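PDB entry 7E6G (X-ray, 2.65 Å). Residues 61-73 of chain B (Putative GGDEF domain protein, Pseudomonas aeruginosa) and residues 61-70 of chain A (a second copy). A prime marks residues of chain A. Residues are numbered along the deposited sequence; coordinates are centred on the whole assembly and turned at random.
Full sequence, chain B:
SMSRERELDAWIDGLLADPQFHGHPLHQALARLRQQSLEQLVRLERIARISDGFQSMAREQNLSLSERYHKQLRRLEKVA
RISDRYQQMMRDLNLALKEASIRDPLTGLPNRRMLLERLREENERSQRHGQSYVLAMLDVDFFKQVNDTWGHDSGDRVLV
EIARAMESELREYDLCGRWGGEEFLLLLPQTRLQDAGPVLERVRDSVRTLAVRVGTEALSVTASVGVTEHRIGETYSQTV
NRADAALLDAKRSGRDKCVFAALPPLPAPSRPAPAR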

# COMPACT_ATOMS: atom_id res chain seq x y z
N GLN B 61 21.08 9.52 10.43
CA GLN B 61 19.65 9.29 10.57
C GLN B 61 18.86 10.03 9.49
O GLN B 61 17.90 9.49 8.94
CB GLN B 61 19.20 9.72 11.96
CG GLN B 61 19.58 8.69 13.00
CD GLN B 61 19.36 9.18 14.40
OE1 GLN B 61 18.94 10.32 14.62
NE2 GLN B 61 19.62 8.32 15.37
N ASN B 62 19.29 11.24 9.15
CA ASN B 62 18.61 11.97 8.10
C ASN B 62 18.80 11.31 6.74
O ASN B 62 17.85 11.23 5.94
CB ASN B 62 19.09 13.41 8.06
CG ASN B 62 18.33 14.23 7.06
OD1 ASN B 62 17.22 14.68 7.34
ND2 ASN B 62 18.91 14.42 5.87
N LEU B 63 20.02 10.83 6.44
CA LEU B 63 20.24 10.11 5.18
C LEU B 63 19.39 8.85 5.09
O LEU B 63 18.85 8.51 4.02
CB LEU B 63 21.73 9.77 5.01
CG LEU B 63 22.66 10.96 4.74
CD1 LEU B 63 24.05 10.49 4.34
CD2 LEU B 63 22.10 11.87 3.67
N SER B 64 19.23 8.14 6.21
CA SER B 64 18.38 6.95 6.24
C SER B 64 16.91 7.31 6.02
O SER B 64 16.20 6.62 5.27
CB SER B 64 18.59 6.21 7.56
OG SER B 64 17.39 5.59 8.00
N LEU B 65 16.44 8.39 6.65
CA LEU B 65 15.07 8.83 6.42
C LEU B 65 14.85 9.26 4.98
O LEU B 65 13.77 9.05 4.42
CB LEU B 65 14.73 9.97 7.37
CG LEU B 65 13.29 10.50 7.33
CD1 LEU B 65 12.31 9.44 7.80
CD2 LEU B 65 13.17 11.76 8.16
N SER B 66 15.88 9.83 4.34
CA SER B 66 15.78 10.21 2.93
C SER B 66 15.60 8.97 2.04
O SER B 66 14.72 8.93 1.16
CB SER B 66 17.03 11.00 2.54
OG SER B 66 17.02 11.33 1.17
N GLU B 67 16.46 7.97 2.25
CA GLU B 67 16.31 6.72 1.51
C GLU B 67 14.93 6.11 1.73
O GLU B 67 14.28 5.65 0.77
CB GLU B 67 17.40 5.74 1.94
CG GLU B 67 18.23 5.17 0.79
CD GLU B 67 19.25 4.14 1.27
OE1 GLU B 67 19.58 4.13 2.49
OE2 GLU B 67 19.71 3.33 0.42
N ARG B 68 14.47 6.08 2.99
CA ARG B 68 13.14 5.55 3.29
C ARG B 68 12.06 6.32 2.53
O ARG B 68 11.09 5.72 2.05
CB ARG B 68 12.88 5.61 4.78
CG ARG B 68 12.37 4.31 5.34
CD ARG B 68 12.92 4.02 6.73
NE ARG B 68 12.39 4.93 7.74
CZ ARG B 68 13.14 5.62 8.61
NH1 ARG B 68 14.46 5.50 8.59
NH2 ARG B 68 12.56 6.44 9.49
N TYR B 69 12.21 7.64 2.42
CA TYR B 69 11.20 8.44 1.76
C TYR B 69 11.09 8.09 0.28
O TYR B 69 9.98 7.95 -0.27
CB TYR B 69 11.53 9.93 1.96
CG TYR B 69 10.66 10.85 1.17
CD1 TYR B 69 9.36 11.12 1.57
CD2 TYR B 69 11.13 11.45 0.00
CE1 TYR B 69 8.56 11.97 0.84
CE2 TYR B 69 10.32 12.30 -0.73
CZ TYR B 69 9.04 12.55 -0.30
OH TYR B 69 8.21 13.39 -1.02
N HIS B 70 12.23 7.91 -0.39
CA HIS B 70 12.14 7.60 -1.82
C HIS B 70 11.66 6.16 -2.06
O HIS B 70 10.88 5.90 -3.00
CB HIS B 70 13.47 7.90 -2.49
CG HIS B 70 13.79 9.36 -2.53
ND1 HIS B 70 14.51 9.99 -1.53
CD2 HIS B 70 13.44 10.33 -3.41
CE1 HIS B 70 14.61 11.28 -1.81
NE2 HIS B 70 13.97 11.51 -2.94
N LYS B 71 12.07 5.23 -1.19
CA LYS B 71 11.49 3.89 -1.27
C LYS B 71 9.98 3.91 -1.01
O LYS B 71 9.25 3.10 -1.59
CB LYS B 71 12.22 2.95 -0.31
CG LYS B 71 13.74 2.91 -0.53
CD LYS B 71 14.42 1.67 0.10
CE LYS B 71 15.60 2.07 1.00
NZ LYS B 71 15.27 2.18 2.47
N GLN B 72 9.49 4.84 -0.18
CA GLN B 72 8.04 4.98 0.00
C GLN B 72 7.36 5.40 -1.29
O GLN B 72 6.29 4.89 -1.64
CB GLN B 72 7.72 5.98 1.12
CG GLN B 72 7.44 5.35 2.47
CD GLN B 72 6.41 4.24 2.42
OE1 GLN B 72 6.73 3.06 2.58
NE2 GLN B 72 5.14 4.61 2.23
N LEU B 73 7.97 6.36 -2.01
CA LEU B 73 7.39 6.79 -3.29
C LEU B 73 7.24 5.60 -4.24
O LEU B 73 6.15 5.34 -4.79
CB LEU B 73 8.25 7.88 -3.92
CG LEU B 73 7.96 9.36 -3.63
CD1 LEU B 73 7.56 9.61 -2.18
CD2 LEU B 73 9.18 10.23 -4.01
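Chain A 61-70: QNLSLSERYH

Two copies of one helix pack in register around their leucines: Leu65 CD2 lies 3.8 Å from Leu65′ CG, both side chains in the tp rotamer with CA-to-CB pointing toward the partner. Each leucine is a knob in the other helix's hole, Leu65′ among Asn62, Leu65, Ser66 and Tyr69, and Leu65 among the same four positions of chain A. The fit is close enough for Leu65′ CD2 to reach Ser66 N at 3.6 Å and for Leu65 CD2 to reach Ser66′ N at 3.7 Å. Residues 61-70 of chain A are helical throughout, like 61-73 of chain B; the two run nearly parallel, crossing at 25° with axes 9.9 Å apart at closest approach. One turn on, the CA atoms come nearest, Tyr69 CA to Tyr69′ CA at 5.6 Å. Tyr69′, chi1 t, fills a hole among Leu65, Arg68, Tyr69 and Gln72: Leu65 CD1 stands over its ring face, 4.3 Å from the centroid, while Gln72 CG approaches Tyr69′ CE1 to 3.6 Å. Tyr69 turns its ring edge to Arg68′, with CE1 3.7 Å from Arg68′ O. Farther out, Arg68 NE remains 3.8 Å from Tyr69′ OH. Toward the N-terminal end, Asn62′ ND2 donates to Asn62 OD1 (2.9 Å, 164°), the sole hydrogen bond between the stretches.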

# COMPACT_ATOMS: atom_id res chain seq x y z
N GLN A 61 15.59 21.03 9.10
CA GLN A 61 15.57 20.31 7.83
C GLN A 61 15.07 18.88 8.01
O GLN A 61 14.21 18.40 7.26
CB GLN A 61 16.97 20.32 7.20
CG GLN A 61 17.46 21.73 6.84
CD GLN A 61 18.94 21.79 6.41
OE1 GLN A 61 19.67 20.79 6.48
NE2 GLN A 61 19.38 22.98 5.95
N ASN A 62 15.57 18.19 9.05
CA ASN A 62 15.19 16.80 9.26
C ASN A 62 13.72 16.67 9.65
O ASN A 62 13.04 15.71 9.24
CB ASN A 62 16.10 16.19 10.33
CG ASN A 62 15.69 14.79 10.69
OD1 ASN A 62 15.01 14.57 11.70
ND2 ASN A 62 16.09 13.82 9.87
N LEU A 63 13.20 17.60 10.45
CA LEU A 63 11.79 17.55 10.80
C LEU A 63 10.91 17.81 9.58
O LEU A 63 9.84 17.21 9.45
CB LEU A 63 11.47 18.53 11.92
CG LEU A 63 12.08 18.25 13.30
CD1 LEU A 63 11.67 19.33 14.31
CD2 LEU A 63 11.71 16.86 13.83
N SER A 64 11.37 18.67 8.67
CA SER A 64 10.66 18.85 7.40
C SER A 64 10.58 17.53 6.61
O SER A 64 9.50 17.14 6.11
CB SER A 64 11.37 19.94 6.60
OG SER A 64 10.74 20.16 5.35
N LEU A 65 11.71 16.82 6.50
CA LEU A 65 11.73 15.55 5.78
C LEU A 65 10.81 14.52 6.45
O LEU A 65 10.15 13.72 5.76
CB LEU A 65 13.15 15.00 5.70
CG LEU A 65 13.33 13.73 4.86
CD1 LEU A 65 12.76 13.93 3.45
CD2 LEU A 65 14.79 13.27 4.79
N SER A 66 10.78 14.52 7.78
CA SER A 66 9.93 13.59 8.52
C SER A 66 8.45 13.88 8.30
O SER A 66 7.64 12.95 8.17
CB SER A 66 10.27 13.67 10.00
OG SER A 66 9.65 12.61 10.71
N GLU A 67 8.07 15.07 8.19
CA GLU A 67 6.76 15.40 7.88
C GLU A 67 6.39 14.97 6.51
O GLU A 67 5.37 14.58 6.24
CB GLU A 67 6.71 16.89 7.99
CG GLU A 67 5.75 17.48 8.94
CD GLU A 67 5.95 18.97 9.10
OE1 GLU A 67 7.07 19.44 9.09
OE2 GLU A 67 4.96 19.67 9.30
N ARG A 68 7.27 14.96 5.60
CA ARG A 68 6.93 14.45 4.35
C ARG A 68 6.73 13.05 4.29
O ARG A 68 6.09 12.66 3.54
CB ARG A 68 7.89 14.85 3.31
CG ARG A 68 8.11 16.29 3.36
CD ARG A 68 8.44 16.95 2.06
NE ARG A 68 9.86 17.02 1.81
CZ ARG A 68 10.36 16.97 0.61
NH1 ARG A 68 9.53 16.89 -0.40
NH2 ARG A 68 11.65 16.99 0.43
N TYR A 69 7.48 12.31 5.00
CA TYR A 69 7.43 10.95 5.10
C TYR A 69 6.15 10.47 5.66
O TYR A 69 5.68 9.54 5.26
CB TYR A 69 8.59 10.53 5.93
CG TYR A 69 8.68 9.13 6.12
CD1 TYR A 69 9.02 8.34 5.10
CD2 TYR A 69 8.32 8.56 7.28
CE1 TYR A 69 9.05 7.00 5.23
CE2 TYR A 69 8.34 7.23 7.42
CZ TYR A 69 8.71 6.46 6.40
OH TYR A 69 8.75 5.17 6.53
N HIS A 70 5.65 11.10 6.64
CA HIS A 70 4.44 10.84 7.23
C HIS A 70 3.29 11.14 6.34
O HIS A 70 2.38 10.51 6.39
CB HIS A 70 4.43 11.43 8.61
CG HIS A 70 5.19 10.64 9.61
ND1 HIS A 70 6.47 10.92 9.96
CD2 HIS A 70 4.85 9.55 10.28
CE1 HIS A 70 6.89 10.03 10.80
NE2 HIS A 70 5.92 9.18 11.01